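Local coordinates for DUF1896 domain-containing protein (Porphyromonas gingivalis, PDB 2APL) that is of unknown function and folds as a largely helical single chain of the DUF1896 family, at residues D119-E122 / A123-E126; L9-F12 / R13-E17. All coordinates share one frame; numbering follows the deposited sequence.

Interaction 1: D119-E122 / A123-E126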
# COMPACT_ATOMS: atom_id res chain seq x y z
N ASP A 119 8.03 -2.44 -6.23
CA ASP A 119 8.43 -1.78 -4.98
C ASP A 119 9.24 -0.49 -5.17
O ASP A 119 9.14 0.44 -4.38
CB ASP A 119 9.16 -2.78 -4.08
CG ASP A 119 8.19 -3.71 -3.40
OD1 ASP A 119 6.98 -3.36 -3.30
OD2 ASP A 119 8.61 -4.77 -2.95
N ASP A 120 10.05 -0.44 -6.21
CA ASP A 120 10.91 0.69 -6.50
C ASP A 120 10.28 1.67 -7.48
O ASP A 120 10.99 2.56 -7.99
CB ASP A 120 12.16 0.15 -7.16
CG ASP A 120 11.89 -1.15 -7.91
OD1 ASP A 120 11.70 -1.07 -9.15
OD2 ASP A 120 11.77 -2.21 -7.21
N PHE A 121 8.99 1.52 -7.76
CA PHE A 121 8.30 2.35 -8.76
C PHE A 121 8.35 3.84 -8.46
O PHE A 121 8.58 4.65 -9.35
CB PHE A 121 6.85 1.92 -8.98
CG PHE A 121 6.17 2.72 -10.07
CD1 PHE A 121 6.42 2.44 -11.43
CD2 PHE A 121 5.33 3.78 -9.74
CE1 PHE A 121 5.80 3.19 -12.45
CE2 PHE A 121 4.70 4.54 -10.76
CZ PHE A 121 4.96 4.24 -12.11
N GLU A 122 8.14 4.20 -7.20
CA GLU A 122 8.09 5.60 -6.86
C GLU A 122 9.39 6.37 -7.10
O GLU A 122 9.35 7.56 -7.46
CB GLU A 122 7.54 5.81 -5.45
CG GLU A 122 7.05 7.23 -5.28
CD GLU A 122 6.85 7.65 -3.86
OE1 GLU A 122 6.54 6.79 -3.01
OE2 GLU A 122 6.99 8.86 -3.59
N ALA A 123 10.53 5.68 -6.94
CA ALA A 123 11.84 6.17 -7.39
C ALA A 123 12.03 6.21 -8.93
O ALA A 123 12.86 6.96 -9.43
CB ALA A 123 12.99 5.37 -6.70
N SER A 124 11.28 5.38 -9.65
CA SER A 124 11.21 5.28 -11.13
C SER A 124 11.09 6.64 -11.86
O SER A 124 10.36 7.53 -11.37
CB SER A 124 9.89 4.51 -11.44
OG SER A 124 9.93 3.62 -12.53
N PRO A 125 11.75 6.81 -13.05
CA PRO A 125 11.32 7.92 -13.91
C PRO A 125 9.81 7.92 -14.16
O PRO A 125 9.19 8.99 -14.20
CB PRO A 125 12.08 7.68 -15.23
CG PRO A 125 13.32 6.93 -14.82
CD PRO A 125 12.89 6.07 -13.63
N GLU A 126 9.21 6.74 -14.28
CA GLU A 126 7.81 6.69 -14.68
C GLU A 126 6.81 7.13 -13.61
O GLU A 126 5.66 7.43 -13.94
CB GLU A 126 7.42 5.40 -15.44
CG GLU A 126 8.26 4.16 -15.22
CD GLU A 126 9.62 4.13 -15.95
OE1 GLU A 126 9.77 4.67 -17.08
OE2 GLU A 126 10.54 3.53 -15.38

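Interaction 2: L9-F12 / R13-E17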
# COMPACT_ATOMS: atom_id res chain seq x y z
N LEU A 9 5.17 -14.65 15.65
CA LEU A 9 4.12 -14.67 14.64
C LEU A 9 3.10 -13.51 14.90
O LEU A 9 2.69 -12.79 13.98
CB LEU A 9 3.42 -16.04 14.58
CG LEU A 9 2.20 -16.10 13.65
CD1 LEU A 9 2.64 -15.92 12.17
CD2 LEU A 9 1.48 -17.47 13.82
N SER A 10 2.70 -13.36 16.16
CA SER A 10 1.78 -12.30 16.53
C SER A 10 2.37 -10.92 16.23
O SER A 10 1.66 -10.01 15.86
CB SER A 10 1.36 -12.42 18.01
OG SER A 10 0.58 -13.60 18.19
N HIS A 11 3.68 -10.77 16.41
CA HIS A 11 4.37 -9.51 16.15
C HIS A 11 4.29 -9.20 14.63
O HIS A 11 3.91 -8.10 14.23
CB HIS A 11 5.83 -9.64 16.64
CG HIS A 11 6.70 -8.49 16.22
ND1 HIS A 11 6.47 -7.20 16.63
CD2 HIS A 11 7.78 -8.45 15.41
CE1 HIS A 11 7.40 -6.41 16.13
NE2 HIS A 11 8.20 -7.14 15.37
N PHE A 12 4.61 -10.19 13.79
CA PHE A 12 4.59 -9.96 12.34
C PHE A 12 3.15 -9.72 11.88
O PHE A 12 2.93 -8.85 11.05
CB PHE A 12 5.20 -11.14 11.56
CG PHE A 12 6.67 -11.34 11.85
CD1 PHE A 12 7.56 -10.25 11.73
CD2 PHE A 12 7.17 -12.60 12.23
CE1 PHE A 12 8.94 -10.42 12.00
CE2 PHE A 12 8.54 -12.79 12.53
CZ PHE A 12 9.42 -11.71 12.42
N ARG A 13 2.20 -10.51 12.36
CA ARG A 13 0.79 -10.27 12.04
C ARG A 13 0.30 -8.84 12.39
O ARG A 13 -0.29 -8.19 11.54
CB ARG A 13 -0.15 -11.32 12.65
CG ARG A 13 -1.63 -11.07 12.19
CD ARG A 13 -2.59 -12.22 12.57
NE ARG A 13 -3.85 -11.96 11.90
CZ ARG A 13 -4.39 -12.77 11.00
NH1 ARG A 13 -3.81 -13.94 10.73
NH2 ARG A 13 -5.54 -12.43 10.40
N LEU A 14 0.57 -8.37 13.60
CA LEU A 14 0.21 -7.03 14.00
C LEU A 14 0.86 -5.95 13.09
O LEU A 14 0.17 -5.04 12.65
CB LEU A 14 0.54 -6.76 15.48
CG LEU A 14 -0.04 -5.44 16.00
CD1 LEU A 14 -1.56 -5.34 15.76
CD2 LEU A 14 0.31 -5.22 17.47
N LYS A 15 2.15 -6.09 12.79
CA LYS A 15 2.83 -5.13 11.92
C LYS A 15 2.16 -5.06 10.54
O LYS A 15 2.06 -3.99 9.94
CB LYS A 15 4.30 -5.54 11.72
CG LYS A 15 5.20 -5.31 12.96
CD LYS A 15 6.66 -5.73 12.64
CE LYS A 15 7.33 -4.79 11.66
NZ LYS A 15 8.72 -5.23 11.51
N LEU A 16 1.74 -6.23 10.02
CA LEU A 16 1.20 -6.30 8.65
C LEU A 16 -0.22 -5.77 8.70
O LEU A 16 -0.65 -5.00 7.81
CB LEU A 16 1.15 -7.76 8.13
CG LEU A 16 0.54 -7.99 6.73
CD1 LEU A 16 1.21 -7.10 5.63
CD2 LEU A 16 0.67 -9.48 6.34
N GLU A 17 -0.96 -6.12 9.74
CA GLU A 17 -2.34 -5.56 9.85
C GLU A 17 -2.32 -4.04 9.88
O GLU A 17 -3.08 -3.36 9.15
CB GLU A 17 -3.08 -6.13 11.04
CG GLU A 17 -3.53 -7.61 10.81
CD GLU A 17 -4.24 -8.11 12.03
OE1 GLU A 17 -4.36 -7.34 13.00
OE2 GLU A 17 -4.69 -9.25 12.04

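Interaction 1: D119-E122 / A123-E126
The loop that leads from helix 106-112 into helix 126-143 makes a tight helical turn here, and Phe121 meets Ser124 and Glu126 across it. The turn is fixed by the backbone N of Ser124, which donates to Asp120 O at 3.3 Å. Its N-H...O angle of 137° is bent, though the donor lies in the carbonyl plane. With three residues between acceptor and donor, this is the i to i+4 bond of an alpha-turn. Immediately afterwards Ser124 turns to an extended backbone, which ends the turn and sends the chain on through Pro125.

The buried ring of Phe121 projects from the turn toward Ser124 and Glu126. Its CG stands anti to the backbone N (chi1 -177°), which carries the ring forward along the chain. Ser124 CB sits over one face of it, although the position of this atom is doubtful in detail because it lies too close to Phe121 O. Glu126 approaches obliquely, placing CG 3.8 Å from Phe121 CE1, with ring and carboxylate planes 42° apart. The start of helix 126-143 thus packs on the ring, whose other neighbours include Tyr127, Leu130 and, edge-to-face, Phe72. Ser124 OG also donates to Glu126 OE2 at 2.9 Å, meeting the carboxylate on its anti side and somewhat out of its plane. Glu126 can reach back because its chain bends at chi2. At the other end, Asp119 OD1 and OD2 accept from the backbone N atoms of His71 and Gly69.

Interaction 2: L9-F12 / R13-E17
Lys15 lies over one face of the His11 imidazole, one helical turn further along helix 3-23. Its CG stands 4.3 Å from the ring centroid, 22° off the normal, a CH-pi contact offset toward the rim. Lys15 CD lies over the same face, nearest His11 NE2 at 3.4 Å and close to CE1 as well. The imidazole reaches forward to this position because its CG is anti to the backbone N (chi1 170°). The lysine chain bends at chi3, and NZ goes on to a hydrogen bond with Ser63 OG of helix 55-67.

The tight part is the backbone. Arg13 N donates to Leu9 O at 2.8 Å, almost straight at 172°, and Leu14 N and Lys15 N bond to Ser10 O and His11 O a little longer, with their donors tilted from the carbonyl planes. Leu16 N to Phe12 O is more bent. Phe12 and Leu16 are buried, against Ala62 and Arg37 respectively.

The looser side carries Ser10 and Leu14, both exposed; Leu14 CB lies 3.5 Å from Ser10 O, while the end of its side chain leads away. Toward helix 31-51, where Arg13 touches Ile34 and Ser38, its extended chain brings NE to Glu17 OE2 at 2.8 Å, a salt bridge at the edge of the guanidinium. Arg13 NH2 and NH1 hydrogen-bond to Asn31 OD1 and Thr35 OG1. Consecutive i to i+4 backbone bonds with side-chain pairs at the same spacing are typical of a regular amphipathic alpha-helix.

Overall arrangement
From the N terminus, interaction 2 comes first, wholly within helix 3-23, where its side chains also face helices 31-51 and 55-67. The chain then runs through five further helices before interaction 1 closes one turn of the loop between helices 106-112 and 126-143. The two contacts are therefore in series: neither encloses nor crosses the other, and each joins residues three to five apart along the chain. The centres of interactions 1 and 2 are about 27 Å apart, on opposite sides of the chain's centre. The nearest atoms of interactions 1 and 2 remain about 11 Å apart. Interaction 2 belongs to the N-terminal helical packing, whereas interaction 1 joins the entry to helix 126-143 with residues that follow helix 55-67.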